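Local coordinates for protein mannitol dehydrogenase (Pseudomonas fluorescens, PDB 1LJ8) that binds NAD and probably catalyses the NAD-dependent interconversion of mannitol and fructose, as a long-chain dehydrogenase, at residues A[400-411]-A[465-476]. Numbering follows the deposited sequence.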
loop_
_atom_site.group_PDB
_atom_site.type_symbol
_atom_site.label_atom_id
_atom_site.label_comp_id
_atom_site.label_asym_id
_atom_site.label_seq_id
_atom_site.Cartn_x
_atom_site.Cartn_y
_atom_site.Cartn_z
ATOM N N THR A 400 7.863 3.562 25.949
ATOM C CA THR A 400 7.881 2.851 24.648
ATOM C C THR A 400 7.182 1.500 24.670
ATOM O O THR A 400 7.087 0.841 23.628
ATOM C CB THR A 400 9.329 2.579 24.148
ATOM O OG1 THR A 400 10.008 1.694 25.056
ATOM C CG2 THR A 400 10.116 3.906 24.019
ATOM N N GLU A 401 6.694 1.095 25.833
ATOM C CA GLU A 401 6.132 -0.240 25.977
ATOM C C GLU A 401 5.060 -0.666 24.988
ATOM O O GLU A 401 5.113 -1.797 24.483
ATOM C CB GLU A 401 5.589 -0.444 27.387
ATOM C CG GLU A 401 5.691 -1.885 27.809
ATOM C CD GLU A 401 6.889 -2.079 28.728
ATOM O OE1 GLU A 401 7.767 -1.170 28.783
ATOM O OE2 GLU A 401 6.953 -3.127 29.374
ATOM N N ARG A 402 4.072 0.195 24.736
ATOM C CA ARG A 402 3.035 -0.201 23.783
ATOM C C ARG A 402 3.608 -0.370 22.392
ATOM O O ARG A 402 3.186 -1.279 21.663
ATOM C CB ARG A 402 1.913 0.820 23.711
ATOM C CG ARG A 402 1.035 0.947 25.021
ATOM C CD ARG A 402 0.095 2.145 24.876
ATOM N NE ARG A 402 0.848 3.395 25.022
ATOM C CZ ARG A 402 1.170 3.958 26.188
ATOM N NH1 ARG A 402 0.795 3.424 27.360
ATOM N NH2 ARG A 402 1.942 5.029 26.199
ATOM N N ALA A 403 4.541 0.501 22.001
ATOM C CA ALA A 403 5.114 0.390 20.643
ATOM C C ALA A 403 6.075 -0.787 20.566
ATOM O O ALA A 403 6.186 -1.469 19.532
ATOM C CB ALA A 403 5.834 1.700 20.264
ATOM N N ALA A 404 6.782 -1.032 21.673
ATOM C CA ALA A 404 7.707 -2.171 21.720
ATOM C C ALA A 404 6.937 -3.467 21.572
ATOM O O ALA A 404 7.450 -4.420 20.993
ATOM C CB ALA A 404 8.533 -2.187 23.092
ATOM N N LEU A 405 5.717 -3.510 22.084
ATOM C CA LEU A 405 4.912 -4.740 21.995
ATOM C C LEU A 405 4.623 -5.071 20.531
ATOM O O LEU A 405 4.553 -6.247 20.186
ATOM C CB LEU A 405 3.579 -4.595 22.795
ATOM C CG LEU A 405 2.644 -5.824 22.733
ATOM C CD1 LEU A 405 3.371 -7.050 23.388
ATOM C CD2 LEU A 405 1.317 -5.525 23.477
ATOM N N VAL A 406 4.448 -4.055 19.673
ATOM C CA VAL A 406 4.205 -4.337 18.248
ATOM C C VAL A 406 5.402 -5.108 17.655
ATOM O O VAL A 406 5.240 -6.073 16.879
ATOM C CB VAL A 406 4.014 -3.036 17.428
ATOM C CG1 VAL A 406 3.643 -3.418 15.958
ATOM C CG2 VAL A 406 2.927 -2.148 18.049
ATOM N N VAL A 407 6.616 -4.651 17.986
ATOM C CA VAL A 407 7.843 -5.267 17.477
ATOM C C VAL A 407 8.041 -6.676 18.089
ATOM O O VAL A 407 8.493 -7.604 17.403
ATOM C CB VAL A 407 9.094 -4.356 17.769
ATOM C CG1 VAL A 407 10.397 -4.972 17.145
ATOM C CG2 VAL A 407 8.866 -2.975 17.161
ATOM N N ALA A 408 7.759 -6.811 19.391
ATOM C CA ALA A 408 7.869 -8.090 20.064
ATOM C C ALA A 408 6.846 -9.081 19.432
ATOM O O ALA A 408 7.143 -10.295 19.237
ATOM C CB ALA A 408 7.567 -7.898 21.587
ATOM N N ALA A 409 5.647 -8.574 19.148
ATOM C CA ALA A 409 4.582 -9.430 18.561
ATOM C C ALA A 409 5.064 -9.940 17.202
ATOM O O ALA A 409 4.885 -11.115 16.857
ATOM C CB ALA A 409 3.266 -8.620 18.386
ATOM N N TRP A 410 5.643 -9.042 16.406
ATOM C CA TRP A 410 6.166 -9.461 15.089
ATOM C C TRP A 410 7.251 -10.533 15.277
ATOM O O TRP A 410 7.279 -11.539 14.540
ATOM C CB TRP A 410 6.788 -8.259 14.336
ATOM C CG TRP A 410 7.243 -8.594 12.942
ATOM C CD1 TRP A 410 6.461 -9.130 11.941
ATOM C CD2 TRP A 410 8.541 -8.358 12.354
ATOM N NE1 TRP A 410 7.195 -9.218 10.767
ATOM C CE2 TRP A 410 8.464 -8.760 10.990
ATOM C CE3 TRP A 410 9.742 -7.844 12.837
ATOM C CZ2 TRP A 410 9.556 -8.664 10.106
ATOM C CZ3 TRP A 410 10.847 -7.744 11.956
ATOM C CH2 TRP A 410 10.734 -8.159 10.600
ATOM N N ALA A 411 8.139 -10.327 16.264
ATOM C CA ALA A 411 9.219 -11.278 16.494
ATOM C C ALA A 411 8.685 -12.674 16.797
ATOM O O ALA A 411 9.172 -13.685 16.233
ATOM C CB ALA A 411 10.162 -10.803 17.665
ATOM N N PHE A 465 14.206 0.995 25.229
ATOM C CA PHE A 465 13.375 0.276 24.255
ATOM C C PHE A 465 13.736 -1.197 24.232
ATOM O O PHE A 465 12.859 -2.075 24.172
ATOM C CB PHE A 465 13.554 0.850 22.838
ATOM C CG PHE A 465 12.711 0.122 21.819
ATOM C CD1 PHE A 465 11.400 0.533 21.581
ATOM C CD2 PHE A 465 13.197 -1.011 21.187
ATOM C CE1 PHE A 465 10.564 -0.189 20.717
ATOM C CE2 PHE A 465 12.381 -1.758 20.304
ATOM C CZ PHE A 465 11.073 -1.346 20.076
ATOM N N VAL A 466 15.029 -1.497 24.260
ATOM C CA VAL A 466 15.421 -2.908 24.232
ATOM C C VAL A 466 14.827 -3.673 25.444
ATOM O O VAL A 466 14.351 -4.794 25.293
ATOM C CB VAL A 466 16.961 -3.045 24.229
ATOM C CG1 VAL A 466 17.361 -4.524 24.441
ATOM C CG2 VAL A 466 17.509 -2.558 22.877
ATOM N N ALA A 467 14.831 -3.060 26.628
ATOM C CA ALA A 467 14.282 -3.735 27.823
ATOM C C ALA A 467 12.768 -3.976 27.653
ATOM O O ALA A 467 12.252 -5.036 28.006
ATOM C CB ALA A 467 14.525 -2.868 29.083
ATOM N N ALA A 468 12.080 -2.987 27.099
ATOM C CA ALA A 468 10.638 -3.100 26.892
ATOM C C ALA A 468 10.358 -4.219 25.863
ATOM O O ALA A 468 9.434 -5.015 26.024
ATOM C CB ALA A 468 10.068 -1.763 26.395
ATOM N N PHE A 469 11.149 -4.252 24.803
ATOM C CA PHE A 469 10.998 -5.291 23.780
ATOM C C PHE A 469 11.201 -6.664 24.382
ATOM O O PHE A 469 10.421 -7.578 24.137
ATOM C CB PHE A 469 12.019 -5.068 22.651
ATOM C CG PHE A 469 12.100 -6.216 21.699
ATOM C CD1 PHE A 469 11.182 -6.343 20.664
ATOM C CD2 PHE A 469 13.057 -7.205 21.886
ATOM C CE1 PHE A 469 11.203 -7.428 19.833
ATOM C CE2 PHE A 469 13.095 -8.324 21.046
ATOM C CZ PHE A 469 12.152 -8.433 20.008
ATOM N N GLU A 470 12.237 -6.821 25.203
ATOM C CA GLU A 470 12.491 -8.116 25.802
ATOM C C GLU A 470 11.394 -8.554 26.787
ATOM O O GLU A 470 11.040 -9.738 26.809
ATOM C CB GLU A 470 13.878 -8.111 26.474
ATOM C CG GLU A 470 15.008 -8.076 25.428
ATOM C CD GLU A 470 16.390 -8.102 26.038
ATOM O OE1 GLU A 470 16.514 -8.001 27.275
ATOM O OE2 GLU A 470 17.362 -8.214 25.268
ATOM N N ARG A 471 10.885 -7.618 27.596
ATOM C CA ARG A 471 9.782 -7.889 28.558
ATOM C C ARG A 471 8.549 -8.364 27.755
ATOM O O ARG A 471 7.881 -9.349 28.099
ATOM C CB ARG A 471 9.317 -6.597 29.281
ATOM C CG ARG A 471 10.251 -6.015 30.300
ATOM C CD ARG A 471 9.520 -4.986 31.132
ATOM N NE ARG A 471 9.339 -3.674 30.491
ATOM C CZ ARG A 471 10.278 -2.731 30.474
ATOM N NH1 ARG A 471 11.454 -2.948 31.033
ATOM N NH2 ARG A 471 10.023 -1.533 29.969
ATOM N N CYS A 472 8.230 -7.602 26.724
ATOM C CA CYS A 472 7.070 -7.913 25.877
ATOM C C CYS A 472 7.183 -9.262 25.216
ATOM O O CYS A 472 6.224 -10.060 25.236
ATOM C CB CYS A 472 6.851 -6.810 24.795
ATOM S SG CYS A 472 6.197 -5.248 25.503
ATOM N N TYR A 473 8.330 -9.530 24.608
ATOM C CA TYR A 473 8.505 -10.827 23.936
ATOM C C TYR A 473 8.356 -12.010 24.926
ATOM O O TYR A 473 7.643 -12.994 24.656
ATOM C CB TYR A 473 9.857 -10.856 23.267
ATOM C CG TYR A 473 10.098 -12.129 22.496
ATOM C CD1 TYR A 473 9.643 -12.266 21.194
ATOM C CD2 TYR A 473 10.710 -13.224 23.108
ATOM C CE1 TYR A 473 9.791 -13.488 20.505
ATOM C CE2 TYR A 473 10.862 -14.455 22.452
ATOM C CZ TYR A 473 10.392 -14.575 21.146
ATOM O OH TYR A 473 10.491 -15.782 20.471
ATOM N N GLY A 474 9.044 -11.919 26.072
ATOM C CA GLY A 474 8.927 -12.991 27.048
ATOM C C GLY A 474 7.493 -13.163 27.526
ATOM O O GLY A 474 7.026 -14.299 27.690
ATOM N N SER A 475 6.789 -12.059 27.740
ATOM C CA SER A 475 5.426 -12.167 28.229
ATOM C C SER A 475 4.537 -12.809 27.142
ATOM O O SER A 475 3.729 -13.705 27.414
ATOM C CB SER A 475 4.884 -10.796 28.603
ATOM O OG SER A 475 3.577 -10.927 29.134
ATOM N N LEU A 476 4.689 -12.353 25.908
ATOM C CA LEU A 476 3.879 -12.967 24.863
ATOM C C LEU A 476 4.102 -14.494 24.785
ATOM O O LEU A 476 3.155 -15.288 24.646
ATOM C CB LEU A 476 4.223 -12.306 23.506
ATOM C CG LEU A 476 3.615 -10.910 23.312
ATOM C CD1 LEU A 476 4.065 -10.373 21.913
ATOM C CD2 LEU A 476 2.082 -10.984 23.368
#
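The guanidinium of Arg471 meets the carboxylate of Glu401 edge to edge, their planes only 14° apart. One guanidinium face lies over Ala467 O and Ala468 CA of its own helix. At its edge Arg471 NE donates a hydrogen bond to Glu401 OE2 at 2.7 Å. Arg471 NH2 donates the second, to Glu401 OE1, at 2.6 Å, and together they make a salt bridge. Both oxygens use their syn lone pairs, and both bonds are nearly straight. This side-on, two-point grip holds the two groups nearly coplanar. The Glu401 chain bends at chi2 (101°), which brings its carboxylate up against Arg471. With an alanine in place of Glu401, the Arg471 charge is likely to lose this mate and its guanidinium to turn more freely. The Phe469 ring has Val407 O and Ala411 CB at its edge, while Ala408 CA approaches Phe469 CE1 obliquely at 3.4 Å. The Phe465 ring receives Val407 CG2 at its edge and Ala404 CA obliquely. Tyr473 has Ala408 O at its ring edge, and its OH is hydrogen-bonded to Asp441 OD2.

Helices 401-413 and 463-488 of the C-terminal domain pack here at -54°, with local axes 8.2 Å apart. Knobs fit into holes from both sides. Ala408 sits among Phe469, Cys472, Tyr473 and Leu476; its CB is tight against Cys472 CB at 3.5 Å. Cys472 in turn fills the hole formed by Glu401, Ala404, Leu405 and Ala408. Small residues let the backbones come close, with Ala404 CB 3.7 Å from Ala468 CB. Leu476 CD1 touches Ala409 CA at 3.5 Å and also meets Leu405 CD1. Ile390 of helix 387-396 touches Val407 and Phe465.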